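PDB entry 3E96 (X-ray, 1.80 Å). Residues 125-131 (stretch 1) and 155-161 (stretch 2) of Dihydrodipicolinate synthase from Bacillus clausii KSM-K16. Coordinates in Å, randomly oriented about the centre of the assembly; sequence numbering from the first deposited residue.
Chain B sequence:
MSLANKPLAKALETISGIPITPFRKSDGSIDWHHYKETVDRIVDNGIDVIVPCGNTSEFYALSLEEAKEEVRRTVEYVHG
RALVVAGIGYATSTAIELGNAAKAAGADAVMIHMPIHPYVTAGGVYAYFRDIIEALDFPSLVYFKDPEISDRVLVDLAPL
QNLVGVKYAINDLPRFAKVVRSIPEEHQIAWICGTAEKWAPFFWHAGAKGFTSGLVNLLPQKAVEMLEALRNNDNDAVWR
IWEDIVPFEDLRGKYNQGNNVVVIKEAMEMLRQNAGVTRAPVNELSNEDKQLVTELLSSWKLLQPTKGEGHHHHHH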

# COMPACT_ATOMS: atom_id res chain seq x y z
N VAL B 125 -1.23 -2.95 14.43
CA VAL B 125 0.03 -2.42 13.93
C VAL B 125 1.13 -2.74 14.93
O VAL B 125 2.25 -3.10 14.56
CB VAL B 125 -0.07 -0.90 13.70
CG1 VAL B 125 1.30 -0.32 13.30
CG2 VAL B 125 -1.09 -0.63 12.60
N TYR B 126 0.82 -2.59 16.21
CA TYR B 126 1.78 -2.92 17.25
C TYR B 126 2.21 -4.38 17.06
O TYR B 126 3.39 -4.69 17.02
CB TYR B 126 1.15 -2.75 18.63
CG TYR B 126 1.95 -3.42 19.72
CD1 TYR B 126 3.13 -2.85 20.20
CD2 TYR B 126 1.56 -4.65 20.23
CE1 TYR B 126 3.91 -3.51 21.16
CE2 TYR B 126 2.33 -5.32 21.18
CZ TYR B 126 3.50 -4.74 21.64
OH TYR B 126 4.26 -5.41 22.56
N ALA B 127 1.23 -5.28 16.96
CA ALA B 127 1.51 -6.70 16.79
C ALA B 127 2.30 -6.95 15.51
O ALA B 127 3.22 -7.76 15.48
CB ALA B 127 0.20 -7.49 16.76
N TYR B 128 1.92 -6.25 14.44
CA TYR B 128 2.61 -6.40 13.16
C TYR B 128 4.11 -6.18 13.32
O TYR B 128 4.91 -7.05 12.98
CB TYR B 128 2.06 -5.40 12.14
CG TYR B 128 2.75 -5.48 10.79
CD1 TYR B 128 2.48 -6.51 9.90
CD2 TYR B 128 3.71 -4.53 10.43
CE1 TYR B 128 3.14 -6.60 8.67
CE2 TYR B 128 4.38 -4.61 9.21
CZ TYR B 128 4.09 -5.65 8.34
OH TYR B 128 4.77 -5.73 7.14
N PHE B 129 4.49 -5.02 13.85
CA PHE B 129 5.90 -4.71 14.04
C PHE B 129 6.55 -5.63 15.07
O PHE B 129 7.66 -6.14 14.85
CB PHE B 129 6.07 -3.25 14.47
CG PHE B 129 5.81 -2.25 13.37
CD1 PHE B 129 6.50 -2.33 12.17
CD2 PHE B 129 4.89 -1.22 13.55
CE1 PHE B 129 6.29 -1.39 11.15
CE2 PHE B 129 4.67 -0.28 12.54
CZ PHE B 129 5.38 -0.36 11.34
N ARG B 130 5.87 -5.84 16.19
CA ARG B 130 6.42 -6.70 17.23
C ARG B 130 6.73 -8.10 16.72
O ARG B 130 7.83 -8.61 16.96
CB ARG B 130 5.45 -6.81 18.40
CG ARG B 130 5.97 -7.66 19.55
CD ARG B 130 4.81 -8.19 20.36
NE ARG B 130 3.90 -8.96 19.50
CZ ARG B 130 2.69 -9.35 19.87
NH1 ARG B 130 2.23 -9.05 21.08
NH2 ARG B 130 1.93 -10.03 19.02
N ASP B 131 5.78 -8.72 16.03
CA ASP B 131 5.98 -10.08 15.52
C ASP B 131 7.20 -10.20 14.61
O ASP B 131 7.96 -11.16 14.71
CB ASP B 131 4.74 -10.56 14.75
CG ASP B 131 3.55 -10.82 15.66
OD1 ASP B 131 3.74 -10.88 16.89
OD2 ASP B 131 2.43 -10.98 15.13
N VAL B 155 5.40 3.74 21.85
CA VAL B 155 5.72 3.65 23.27
C VAL B 155 5.75 2.18 23.68
O VAL B 155 6.61 1.76 24.45
CB VAL B 155 4.66 4.38 24.12
CG1 VAL B 155 4.98 4.22 25.61
CG2 VAL B 155 4.63 5.86 23.74
N ASP B 156 4.82 1.39 23.16
CA ASP B 156 4.76 -0.02 23.51
C ASP B 156 5.82 -0.89 22.84
O ASP B 156 6.19 -1.93 23.38
CB ASP B 156 3.36 -0.58 23.21
CG ASP B 156 2.30 0.02 24.11
OD1 ASP B 156 2.66 0.50 25.20
OD2 ASP B 156 1.11 0.01 23.73
N LEU B 157 6.32 -0.45 21.69
CA LEU B 157 7.36 -1.20 20.99
C LEU B 157 8.76 -0.88 21.50
O LEU B 157 9.66 -1.71 21.42
CB LEU B 157 7.32 -0.90 19.48
CG LEU B 157 6.20 -1.47 18.62
CD1 LEU B 157 6.29 -0.86 17.21
CD2 LEU B 157 6.33 -2.98 18.54
N ALA B 158 8.92 0.33 22.04
CA ALA B 158 10.21 0.80 22.54
C ALA B 158 11.05 -0.19 23.36
O ALA B 158 12.25 -0.29 23.16
CB ALA B 158 10.02 2.09 23.32
N PRO B 159 10.42 -0.93 24.29
CA PRO B 159 11.15 -1.89 25.12
C PRO B 159 11.88 -2.99 24.36
O PRO B 159 12.84 -3.57 24.87
CB PRO B 159 10.05 -2.46 26.03
CG PRO B 159 9.10 -1.32 26.15
CD PRO B 159 9.02 -0.82 24.73
N LEU B 160 11.43 -3.30 23.15
CA LEU B 160 12.08 -4.35 22.37
C LEU B 160 13.56 -4.06 22.19
O LEU B 160 13.94 -3.00 21.69
CB LEU B 160 11.40 -4.49 21.00
CG LEU B 160 9.96 -5.00 21.03
CD1 LEU B 160 9.37 -4.92 19.62
CD2 LEU B 160 9.92 -6.43 21.57
N GLN B 161 14.39 -5.00 22.62
CA GLN B 161 15.83 -4.86 22.52
C GLN B 161 16.32 -4.56 21.10
O GLN B 161 17.24 -3.78 20.91
CB GLN B 161 16.52 -6.12 23.03
CG GLN B 161 16.58 -6.19 24.54
CD GLN B 161 17.52 -5.15 25.13
OE1 GLN B 161 17.45 -4.83 26.31
NE2 GLN B 161 18.40 -4.62 24.29
O HOH W 1 6.96 -4.56 22.83

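Stretch 1 lies within a continuous helix, held by backbone hydrogen bonds from Phe 129 N to Val 125 O (3.0 Å), Arg 130 N to Tyr 126 O (2.9 Å) and Asp 131 N to Ala 127 O (2.8 Å). Stretch 2 enters as helix and then makes a type I beta turn from Leu 157 to Leu 160. The backbones come nearest at Arg 130 and Leu 157, whose CA atoms are 6.7 Å apart. No direct hydrogen bond joins the two stretches; they are held by apolar packing and one bridging water, with 267 Å² of surface buried in total.

Val 155, the first residue of stretch 2, takes no part in the contact. Asp 156 follows, and its CA-to-CB bond points toward stretch 1. Its partner is Tyr 126, whose side chain starts sideways but has the reach to bring its ring up to stretch 2. Tyr 126 CE1 lies 3.6 Å from Asp 156 CB and also 3.6 Å from Asp 156 O, which sits at the edge of the ring, near its plane. This placement suits an aromatic ring, because its edge carries slightly positive C-H groups that tolerate a carbonyl oxygen better than the electron-rich face would. The same carbonyl receives a hydrogen bond from a water, with 2.8 Å between the water oxygen and Asp 156 O, and that water is also hydrogen-bonded to Tyr 126 OH at 2.8 Å. Tyrosine thus serves twice: its ring carbons pack, while its hydroxyl takes part in a polar link to the backbone of stretch 2.

Leu 157 is the centre of the packing, with more area covered by the other stretch than any other residue here. Its CA-to-CB bond points sideways, but chi1 in m and chi2 in t carry its end nearer to the helix. Leu 157 CD2 lies 3.6 Å from Tyr 126 CE1 and 3.7 Å from Arg 130 N, a nitrogen already bonded within its own helix. Both methyls pack near Phe 129 CB, Leu 157 CD1 the closer at 3.6 Å. A branched, flexible aliphatic side chain fits this buried site well: it can follow the uneven helix surface, and it asks for no polar partner.

Ala 158 and Pro 159 occupy the middle of the turn and do not touch stretch 1. Proline can be accommodated here: its phi of -59° is one its ring allows, and the turn's closing hydrogen bond, Leu 160 N to Leu 157 O (2.9 Å), does not need the N-H that proline lacks.

At the end of the turn, Leu 160 points its CA-to-CB bond toward stretch 1, as Asp 156 does. Its CD1 comes within 4.2 Å of Arg 130 CA and 4.4 Å of Arg 130 CG, a looser contact with the aliphatic base of the arginine. The charged end of Arg 130 leads away and pairs with Asp 131 in a salt bridge, Arg 130 NH2 to Asp 131 OD1 at 2.9 Å. Gln 161, exposed, lies beyond the contact.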